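Local structure of MgGH51 (Meripilus giganteus, 6ZPV) at residues Ile316-Ile320 with Pro340-Val346. The protein acts as an alpha-L-arabinofuranosidase of glycoside hydrolase family GH51, probably releasing terminal arabinofuranosyl residues from arabinose-containing plant polysaccharides. Residues are numbered along the deposited sequence; the frame is centred on the assembly and turned at random.
Sequences INFVI and PFTLRFV. With SO4 (sulfate ion), chain R.
This contact belongs to a beta-alpha-beta unit of the catalytic (beta/alpha)8 barrel, the fold expected of a GH51 enzyme. Residues 316-320 form the last turn of helix 306-320. Residues 340-344 are loop and lead into the parallel strand 345-348. The turn is regular, with Ile320 N bonded to Ile316 O at 2.9 Å, but Ile320 itself relaxes to phi/psi -124/-11. The CA atoms of Ile320 and Pro340 lie 4.4 Å apart. From Pro340 to Leu343 the backbone is extended. The Pro340 ring brings CB to 3.5 Å from Ile320 O. Phe341 N then donates a hydrogen bond to Val319 O (3.0 Å, 165°), tying the incoming chain to the helix end. Phe341 CB lies 3.9 Å from Val319 CG1. With chi1 m, its ring stacks on His337. Thr342 points away. Leu343 (t, p) points toward the helix. Its CB lies 3.6 Å from Ile320 CG2 and 4.0 Å from Val319 CG1. Its CD2 lies 3.9 Å from Ile316 CG2. Arg344 (phi/psi -111/-19) interrupts the extended run and points away. It pairs with Glu284 and binds a sulfate, probably from the crystallisation liquor, through NH1 to O1 (3.0 Å) and NH2 to O2 (3.3 Å). Phe345 starts the strand, and its ring meets Phe475 of strand 474-479. Val346 (chi1 t) points back toward the helix, with CG2 4.1 Å from Ile316 CD1.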
# COMPACT_ATOMS: atom_id res chain seq x y z
N ILE A 316 10.94 -7.29 -15.19
CA ILE A 316 10.83 -6.04 -15.97
C ILE A 316 10.21 -6.32 -17.35
O ILE A 316 9.33 -5.55 -17.81
CB ILE A 316 12.18 -5.33 -16.04
CG1 ILE A 316 12.64 -4.88 -14.65
CG2 ILE A 316 12.11 -4.17 -17.04
CD1 ILE A 316 14.09 -4.48 -14.54
N ASN A 317 10.60 -7.41 -17.99
CA ASN A 317 9.98 -7.75 -19.29
C ASN A 317 8.49 -7.98 -19.15
O ASN A 317 7.73 -7.64 -20.05
CB ASN A 317 10.67 -8.97 -19.93
CG ASN A 317 11.94 -8.61 -20.67
OD1 ASN A 317 12.05 -7.46 -21.12
ND2 ASN A 317 12.83 -9.60 -20.79
N PHE A 318 8.01 -8.56 -18.06
CA PHE A 318 6.58 -8.70 -17.85
C PHE A 318 5.93 -7.31 -17.95
O PHE A 318 4.82 -7.18 -18.51
CB PHE A 318 6.25 -9.35 -16.50
CG PHE A 318 4.77 -9.55 -16.30
CD1 PHE A 318 4.12 -10.62 -16.86
CD2 PHE A 318 4.00 -8.61 -15.60
CE1 PHE A 318 2.78 -10.84 -16.70
CE2 PHE A 318 2.63 -8.83 -15.42
CZ PHE A 318 2.03 -9.94 -15.98
N VAL A 319 6.52 -6.29 -17.35
CA VAL A 319 5.96 -4.93 -17.29
C VAL A 319 5.98 -4.28 -18.66
O VAL A 319 4.95 -3.69 -19.09
CB VAL A 319 6.68 -4.08 -16.23
CG1 VAL A 319 5.99 -2.73 -16.14
CG2 VAL A 319 6.72 -4.75 -14.87
N ILE A 320 7.15 -4.30 -19.35
CA ILE A 320 7.39 -3.41 -20.52
C ILE A 320 7.77 -4.13 -21.81
O ILE A 320 7.86 -3.46 -22.84
CB ILE A 320 8.46 -2.35 -20.22
CG1 ILE A 320 9.87 -2.95 -20.07
CG2 ILE A 320 8.07 -1.51 -19.04
CD1 ILE A 320 10.93 -1.90 -19.93
N PRO A 340 2.58 -2.45 -23.33
CA PRO A 340 3.45 -2.27 -22.17
C PRO A 340 2.83 -1.30 -21.18
O PRO A 340 2.19 -0.32 -21.59
CB PRO A 340 4.75 -1.77 -22.76
CG PRO A 340 4.27 -1.04 -24.02
CD PRO A 340 3.17 -1.92 -24.59
N PHE A 341 3.18 -1.48 -19.93
CA PHE A 341 2.89 -0.47 -18.89
C PHE A 341 4.03 0.54 -18.83
O PHE A 341 5.12 0.24 -19.29
CB PHE A 341 2.71 -1.18 -17.53
CG PHE A 341 1.45 -2.00 -17.39
CD1 PHE A 341 0.27 -1.42 -16.96
CD2 PHE A 341 1.49 -3.36 -17.65
CE1 PHE A 341 -0.87 -2.19 -16.77
CE2 PHE A 341 0.35 -4.13 -17.44
CZ PHE A 341 -0.81 -3.52 -17.02
N THR A 342 3.77 1.68 -18.21
CA THR A 342 4.81 2.67 -17.93
C THR A 342 5.81 2.08 -16.90
O THR A 342 5.35 1.53 -15.88
CB THR A 342 4.20 3.95 -17.32
OG1 THR A 342 3.29 4.49 -18.28
CG2 THR A 342 5.24 4.96 -16.92
N LEU A 343 7.11 2.26 -17.14
CA LEU A 343 8.12 1.94 -16.08
C LEU A 343 9.38 2.75 -16.38
O LEU A 343 10.09 2.47 -17.33
CB LEU A 343 8.45 0.45 -16.05
CG LEU A 343 9.49 0.04 -15.04
CD1 LEU A 343 9.04 0.22 -13.61
CD2 LEU A 343 9.93 -1.40 -15.27
N ARG A 344 9.66 3.74 -15.54
CA ARG A 344 10.82 4.61 -15.70
C ARG A 344 11.87 4.39 -14.63
O ARG A 344 13.00 4.87 -14.81
CB ARG A 344 10.40 6.10 -15.71
CG ARG A 344 9.43 6.45 -16.82
CD ARG A 344 9.36 7.92 -17.06
NE ARG A 344 8.85 8.67 -15.95
CZ ARG A 344 9.00 9.98 -15.70
NH1 ARG A 344 8.40 10.54 -14.68
NH2 ARG A 344 9.75 10.73 -16.47
N PHE A 345 11.50 3.77 -13.50
CA PHE A 345 12.34 3.73 -12.29
C PHE A 345 12.29 2.29 -11.71
O PHE A 345 11.21 1.79 -11.47
CB PHE A 345 11.78 4.68 -11.24
CG PHE A 345 11.68 6.13 -11.64
CD1 PHE A 345 12.81 6.89 -11.81
CD2 PHE A 345 10.46 6.66 -11.95
CE1 PHE A 345 12.70 8.22 -12.21
CE2 PHE A 345 10.38 7.97 -12.42
CZ PHE A 345 11.48 8.75 -12.52
N VAL A 346 13.47 1.75 -11.43
CA VAL A 346 13.61 0.46 -10.77
C VAL A 346 14.56 0.62 -9.59
O VAL A 346 15.66 1.21 -9.76
CB VAL A 346 14.07 -0.67 -11.72
CG1 VAL A 346 14.53 -1.89 -10.96
CG2 VAL A 346 12.96 -0.98 -12.72
S SO4 R . 9.25 14.36 -14.72
O1 SO4 R . 8.58 13.43 -13.79
O2 SO4 R . 9.26 13.93 -16.09
O3 SO4 R . 10.68 14.47 -14.26
O4 SO4 R . 8.64 15.66 -14.48